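Local coordinates for Cgl0159-like domain-containing protein (Corynebacterium glutamicum, PDB 3FOK) that is of unknown function but adopts a TIM-barrel fold, in which active sites commonly lie at the C-terminal ends of the barrel strands, at residues S186-N190 with G191-N195; S198-A201 with V202-S205; L223-V226 with E227-R231. All coordinates share one frame; numbering follows the deposited sequence.

Interaction 1. Residues S186-N190 with G191-N195; sequences SNWVN and GKVVN
With Trp188 CG anti to its own carbonyl carbon (chi1 -80°), and with a chi1 of 176° that sets Val193 CG1 anti to the backbone N and leaves CG2 beside that N, the CG2 methyl of Val193 comes to lie over one face of the Trp188 indole. The two residues form a non-hydrogen-bonded pair of a beta hairpin, made by strands 179-189 and 192-195. The methyl makes a CH-pi contact, CG2 of Val193 lying 3.6 Å from the centroid of the Trp188 six-membered ring. Trp188 NE1 turns to Asp155 OD2 for its hydrogen bond, which helps fix the rotation of the indole.

A type I' turn from Val189 to Lys192 reverses the chain. Asn190 and Gly191 suit its two inner positions, since both tolerate positive phi and glycine has no CB to collide there. Val189 N gives a nearly straight bond of 2.8 Å to Lys192 O, and further along Val194 N donates to Asn187 O at 3.0 Å.

On the face that carries Trp188 and Val193, the far pair is polar: Ser186 OG donates to Asn195 OD1 at 2.7 Å, and both residues lie against Arg150. On the other face, beta-branched Val189 and Val194 meet at about a right angle through their CG2 methyls. Beside them a single water gives one hydrogen to Asn187 OD1 and the other to Val194 O, each at 2.7 Å.

Interaction 2. Residues S198-A201 with V202-S205; sequences STDA and VIQS
Thr199 and Ile203, one helical turn apart, run alongside each other in the same direction, Thr199 CG2 standing 4.0 Å from Ile203 CD1. They belong to the first turns of helix 199-210, where the backbone carries most of the contact. Each carbonyl from Ser198 to Ala201 accepts from the N-H four residues on. The first of these bonds, Val202 N to Ser198 O, measures 3.2 Å. The last, Ser205 N to Ala201 O, has shortened to 2.9 Å.

Ser198 is the N-cap. Its short hydroxyl can curl back to the first turn, and OG accepts from Ala201 N in a long, weak bond of 3.5 Å, while Asp196 OD1 is its stronger partner.

The tightly packed side is the buried one. Small Ala201 fits against Met185, and Val202 meets Val232. Ser205 holds OG between its backbone N and carbonyl carbon (chi1 70°), which turns the hydroxyl back along the helix to donate to Val202 O at 2.6 Å; a buried polar group is thereby satisfied within its own helix. Thr199 OG1 is probably hydrogen-bonded to Glu227 O.

The looser, more solvent-reached side carries Ser198, Asp200 and Gln204, the last two only partly exposed and close to the second subunit. Asp200 heads outward to Arg231 NH2 in a salt bridge, an arrangement that would probably ease its closeness to Glu63 of the second subunit. Gln204 reaches out as an extended chain and packs on Gly55 of that subunit.

Helix 199-210 thus packs against strand 179-189 through Ala201, Gln204 and Ser205, and against helix 229-232 through Thr199 and Val202, while Ile203 and Gln204 meet the second subunit.

Interaction 3. Residues L223-V226 with E227-R231; sequences LPVV and EEMER
Apolar contact is centred on Met229, a selenomethionine, whose side chain crosses that of Val225 at about a right angle, Val225 CG1 lying 4.2 Å from Met229 CG. That same CG of Met229 presses on Val226 O at 2.9 Å, a tight contact. Bends at chi2 (-63°) and chi3 (-94°) fold the chain back along the backbone of 224-226, bringing Met229 CE within 4.0 Å of Val225 CA and SE within 3.7 Å of Pro224 O. Selenium replaces the methionine sulfur here; a long, unbranched methionine side chain suits this place, because it can bend to follow the turning backbone. Leu242, Leu264 and Ala261 also touch it. Val226, branched and compact, packs on Val202 of helix 199-210.

Backbone geometry makes the turn. Residues 223-231 lead from strand 219-224 into helix 229-232 of a beta-alpha-beta unit in the TIM barrel. Glu228 takes a left-handed backbone conformation (phi 54°), and its O accepts from Arg231 N at 3.2 Å, leading into a short, weakly bonded helix.

Charge gathers on the outer side. Arg231 NH1 forms a salt bridge with Glu228 OE1 at 3.0 Å, while NH2 pairs with Glu63 OE1 of the second subunit.

No hydrogen bond joins 223-226 to 227-231, which meet through van der Waals contact, tight at Val226 O. Directional bonding is left to the one backbone bond and to Arg231, whose carboxylate partners, Asp200 being the third, would probably stabilise its positive charge where the subunits meet.

The three contacts follow one another along the chain and around one sector of the TIM barrel: interaction 1 is the hairpin at the C-terminal end of strand 179-189, where 192-195 folds back on it, interaction 2 opens the helix that follows, and interaction 3 leaves the neighbouring strand 219-224. Interactions 2 and 3, with centres about 9 Å apart, touch directly: Thr199 OG1 lies a short 2.5 Å from Glu227 O, and Asp200 OD1 is 2.8 Å from Arg231 NH2. Interaction 1 adjoins interaction 2 in sequence but does not otherwise touch it, and its nearest atoms are about 7 Å from interaction 3. Interactions 2 and 3 both reach the second subunit, through Ile203 and Gln204 and through Arg231 respectively.

Interaction 1. Residues S186-N190 with G191-N195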
# COMPACT_ATOMS: atom_id res chain seq x y z
N SER A 186 15.06 -15.28 15.39
CA SER A 186 16.36 -14.89 14.86
C SER A 186 16.87 -13.60 15.47
O SER A 186 16.09 -12.75 15.89
CB SER A 186 16.29 -14.74 13.34
OG SER A 186 15.91 -15.96 12.72
N ASN A 187 18.19 -13.46 15.53
CA ASN A 187 18.79 -12.25 16.09
C ASN A 187 19.94 -11.78 15.23
O ASN A 187 20.54 -12.55 14.48
CB ASN A 187 19.34 -12.51 17.50
CG ASN A 187 18.30 -13.07 18.44
OD1 ASN A 187 18.12 -14.28 18.53
ND2 ASN A 187 17.60 -12.19 19.14
N TRP A 188 20.24 -10.49 15.33
CA TRP A 188 21.36 -9.93 14.59
C TRP A 188 22.55 -10.08 15.53
O TRP A 188 22.52 -9.59 16.66
CB TRP A 188 21.13 -8.45 14.29
CG TRP A 188 20.23 -8.19 13.12
CD1 TRP A 188 18.94 -7.76 13.16
CD2 TRP A 188 20.56 -8.35 11.74
NE1 TRP A 188 18.44 -7.64 11.89
CE2 TRP A 188 19.41 -8.00 10.99
CE3 TRP A 188 21.71 -8.76 11.05
CZ2 TRP A 188 19.38 -8.04 9.60
CZ3 TRP A 188 21.68 -8.80 9.66
CH2 TRP A 188 20.53 -8.44 8.95
N VAL A 189 23.58 -10.78 15.06
CA VAL A 189 24.78 -10.99 15.85
C VAL A 189 26.00 -10.72 14.98
O VAL A 189 26.29 -11.48 14.06
CB VAL A 189 24.85 -12.43 16.39
CG1 VAL A 189 26.12 -12.62 17.21
CG2 VAL A 189 23.62 -12.74 17.23
N ASN A 190 26.71 -9.63 15.28
CA ASN A 190 27.89 -9.25 14.52
C ASN A 190 27.52 -8.98 13.06
O ASN A 190 28.24 -9.40 12.14
CB ASN A 190 28.95 -10.36 14.57
CG ASN A 190 29.29 -10.78 15.99
OD1 ASN A 190 29.48 -9.94 16.87
ND2 ASN A 190 29.38 -12.09 16.21
N GLY A 191 26.40 -8.30 12.86
CA GLY A 191 25.97 -7.97 11.51
C GLY A 191 25.43 -9.11 10.68
O GLY A 191 25.21 -8.95 9.48
N LYS A 192 25.20 -10.27 11.31
CA LYS A 192 24.66 -11.41 10.58
C LYS A 192 23.45 -11.98 11.31
O LYS A 192 23.32 -11.82 12.52
CB LYS A 192 25.73 -12.50 10.43
CG LYS A 192 27.00 -12.05 9.75
CD LYS A 192 27.96 -13.22 9.54
CE LYS A 192 29.35 -12.73 9.16
NZ LYS A 192 29.99 -11.95 10.27
N VAL A 193 22.57 -12.63 10.56
CA VAL A 193 21.37 -13.21 11.14
C VAL A 193 21.66 -14.64 11.61
O VAL A 193 22.08 -15.48 10.81
CB VAL A 193 20.22 -13.26 10.11
CG1 VAL A 193 19.01 -13.97 10.71
CG2 VAL A 193 19.84 -11.85 9.69
N VAL A 194 21.43 -14.91 12.89
CA VAL A 194 21.63 -16.25 13.42
C VAL A 194 20.34 -16.74 14.06
O VAL A 194 19.75 -16.05 14.89
CB VAL A 194 22.77 -16.29 14.48
CG1 VAL A 194 24.07 -15.81 13.87
CG2 VAL A 194 22.40 -15.45 15.69
N ASN A 195 19.89 -17.92 13.65
CA ASN A 195 18.67 -18.47 14.22
C ASN A 195 18.97 -19.02 15.60
O ASN A 195 20.01 -19.64 15.81
CB ASN A 195 18.12 -19.59 13.33
CG ASN A 195 17.84 -19.14 11.91
OD1 ASN A 195 17.43 -17.99 11.68
ND2 ASN A 195 18.05 -20.03 10.95
O HOH W 1 19.95 -16.04 17.58

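Interaction 2. Residues S198-A201 with V202-S205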
# COMPACT_ATOMS: atom_id res chain seq x y z
N SER A 198 17.87 -22.73 20.53
CA SER A 198 17.64 -23.21 21.89
C SER A 198 16.20 -23.72 21.96
O SER A 198 15.33 -23.20 21.27
CB SER A 198 17.84 -22.09 22.92
OG SER A 198 16.82 -21.12 22.82
N THR A 199 15.98 -24.73 22.79
CA THR A 199 14.66 -25.33 22.93
C THR A 199 13.52 -24.32 23.12
O THR A 199 12.51 -24.39 22.42
CB THR A 199 14.63 -26.31 24.11
OG1 THR A 199 15.70 -27.25 23.97
CG2 THR A 199 13.30 -27.07 24.15
N ASP A 200 13.69 -23.39 24.05
CA ASP A 200 12.64 -22.41 24.30
C ASP A 200 12.35 -21.46 23.14
O ASP A 200 11.21 -21.03 22.97
CB ASP A 200 12.96 -21.61 25.56
CG ASP A 200 12.78 -22.43 26.83
OD1 ASP A 200 11.73 -23.09 26.96
OD2 ASP A 200 13.68 -22.42 27.69
N ALA A 201 13.38 -21.13 22.36
CA ALA A 201 13.19 -20.24 21.22
C ALA A 201 12.34 -20.95 20.16
O ALA A 201 11.42 -20.35 19.59
CB ALA A 201 14.52 -19.82 20.64
N VAL A 202 12.66 -22.21 19.89
CA VAL A 202 11.91 -22.97 18.90
C VAL A 202 10.45 -23.06 19.32
O VAL A 202 9.55 -22.89 18.50
CB VAL A 202 12.48 -24.40 18.75
CG1 VAL A 202 11.62 -25.20 17.79
CG2 VAL A 202 13.91 -24.34 18.25
N ILE A 203 10.23 -23.32 20.61
CA ILE A 203 8.88 -23.42 21.13
C ILE A 203 8.12 -22.11 20.96
O ILE A 203 6.97 -22.10 20.53
CB ILE A 203 8.90 -23.83 22.62
CG1 ILE A 203 9.31 -25.30 22.74
CG2 ILE A 203 7.54 -23.58 23.27
CD1 ILE A 203 9.48 -25.79 24.16
N GLN A 204 8.78 -20.99 21.27
CA GLN A 204 8.15 -19.69 21.14
C GLN A 204 7.80 -19.39 19.68
O GLN A 204 6.77 -18.78 19.39
CB GLN A 204 9.07 -18.59 21.68
CG GLN A 204 8.37 -17.25 21.82
CD GLN A 204 9.31 -16.14 22.25
OE1 GLN A 204 8.88 -15.01 22.52
NE2 GLN A 204 10.61 -16.45 22.32
N SER A 205 8.67 -19.81 18.76
CA SER A 205 8.44 -19.56 17.34
C SER A 205 7.24 -20.35 16.84
O SER A 205 6.49 -19.88 15.98
CB SER A 205 9.68 -19.91 16.51
OG SER A 205 9.92 -21.30 16.47

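Interaction 3. Residues L223-V226 with E227-R231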
# COMPACT_ATOMS: atom_id res chain seq x y z
N LEU A 223 10.21 -27.97 11.43
CA LEU A 223 11.08 -27.59 12.54
C LEU A 223 12.47 -28.20 12.52
O LEU A 223 12.71 -29.22 11.87
CB LEU A 223 10.41 -27.97 13.86
CG LEU A 223 8.96 -27.52 14.08
CD1 LEU A 223 8.48 -28.03 15.42
CD2 LEU A 223 8.87 -26.01 14.02
N PRO A 224 13.42 -27.57 13.24
CA PRO A 224 14.80 -28.05 13.31
C PRO A 224 14.91 -29.04 14.47
O PRO A 224 14.27 -28.85 15.51
CB PRO A 224 15.58 -26.78 13.57
CG PRO A 224 14.67 -26.04 14.49
CD PRO A 224 13.31 -26.23 13.84
N VAL A 225 15.71 -30.09 14.30
CA VAL A 225 15.89 -31.06 15.37
C VAL A 225 16.78 -30.39 16.40
O VAL A 225 17.96 -30.16 16.15
CB VAL A 225 16.55 -32.35 14.86
CG1 VAL A 225 16.71 -33.34 16.00
CG2 VAL A 225 15.70 -32.95 13.75
N VAL A 226 16.20 -30.09 17.55
CA VAL A 226 16.91 -29.39 18.61
C VAL A 226 16.95 -30.15 19.93
O VAL A 226 16.35 -31.21 20.07
CB VAL A 226 16.26 -27.99 18.81
CG1 VAL A 226 16.80 -27.31 20.05
CG2 VAL A 226 16.53 -27.14 17.58
N GLU A 227 17.68 -29.59 20.89
CA GLU A 227 17.81 -30.17 22.22
C GLU A 227 16.42 -30.29 22.85
O GLU A 227 15.57 -29.42 22.65
CB GLU A 227 18.67 -29.26 23.09
CG GLU A 227 19.46 -30.00 24.15
CD GLU A 227 20.66 -30.70 23.57
OE1 GLU A 227 21.64 -30.00 23.20
OE2 GLU A 227 20.64 -31.94 23.46
N GLU A 228 16.18 -31.38 23.59
CA GLU A 228 14.89 -31.61 24.27
C GLU A 228 13.61 -31.55 23.36
O GLU A 228 12.65 -30.87 23.73
CB GLU A 228 14.75 -30.57 25.39
CG GLU A 228 15.36 -30.95 26.73
CD GLU A 228 15.08 -29.93 27.81
OE1 GLU A 228 15.73 -28.85 27.80
OE2 GLU A 228 14.20 -30.18 28.67
N MSE A 229 13.62 -32.31 22.25
CA MSE A 229 12.61 -32.37 21.17
C MSE A 229 11.23 -32.93 21.40
O MSE A 229 10.39 -32.99 20.46
CB MSE A 229 13.14 -33.18 20.01
CG MSE A 229 13.89 -32.38 18.95
SE MSE A 229 12.81 -31.07 18.07
CE MSE A 229 12.25 -32.11 16.55
N GLU A 230 10.96 -33.37 22.62
CA GLU A 230 9.70 -34.05 22.88
C GLU A 230 8.90 -33.06 23.67
O GLU A 230 7.68 -33.14 23.82
CB GLU A 230 10.12 -35.28 23.61
CG GLU A 230 9.16 -36.26 24.23
CD GLU A 230 10.01 -37.23 24.99
OE1 GLU A 230 11.04 -37.70 24.43
OE2 GLU A 230 9.71 -37.48 26.16
N ARG A 231 9.65 -32.02 24.00
CA ARG A 231 9.18 -30.90 24.74
C ARG A 231 8.83 -29.83 23.71
O ARG A 231 7.93 -29.03 23.92
CB ARG A 231 10.29 -30.45 25.64
CG ARG A 231 9.90 -29.35 26.57
CD ARG A 231 11.05 -29.01 27.49
NE ARG A 231 10.99 -27.61 27.90
CZ ARG A 231 12.03 -26.79 27.90
NH1 ARG A 231 13.22 -27.23 27.52
NH2 ARG A 231 11.88 -25.53 28.26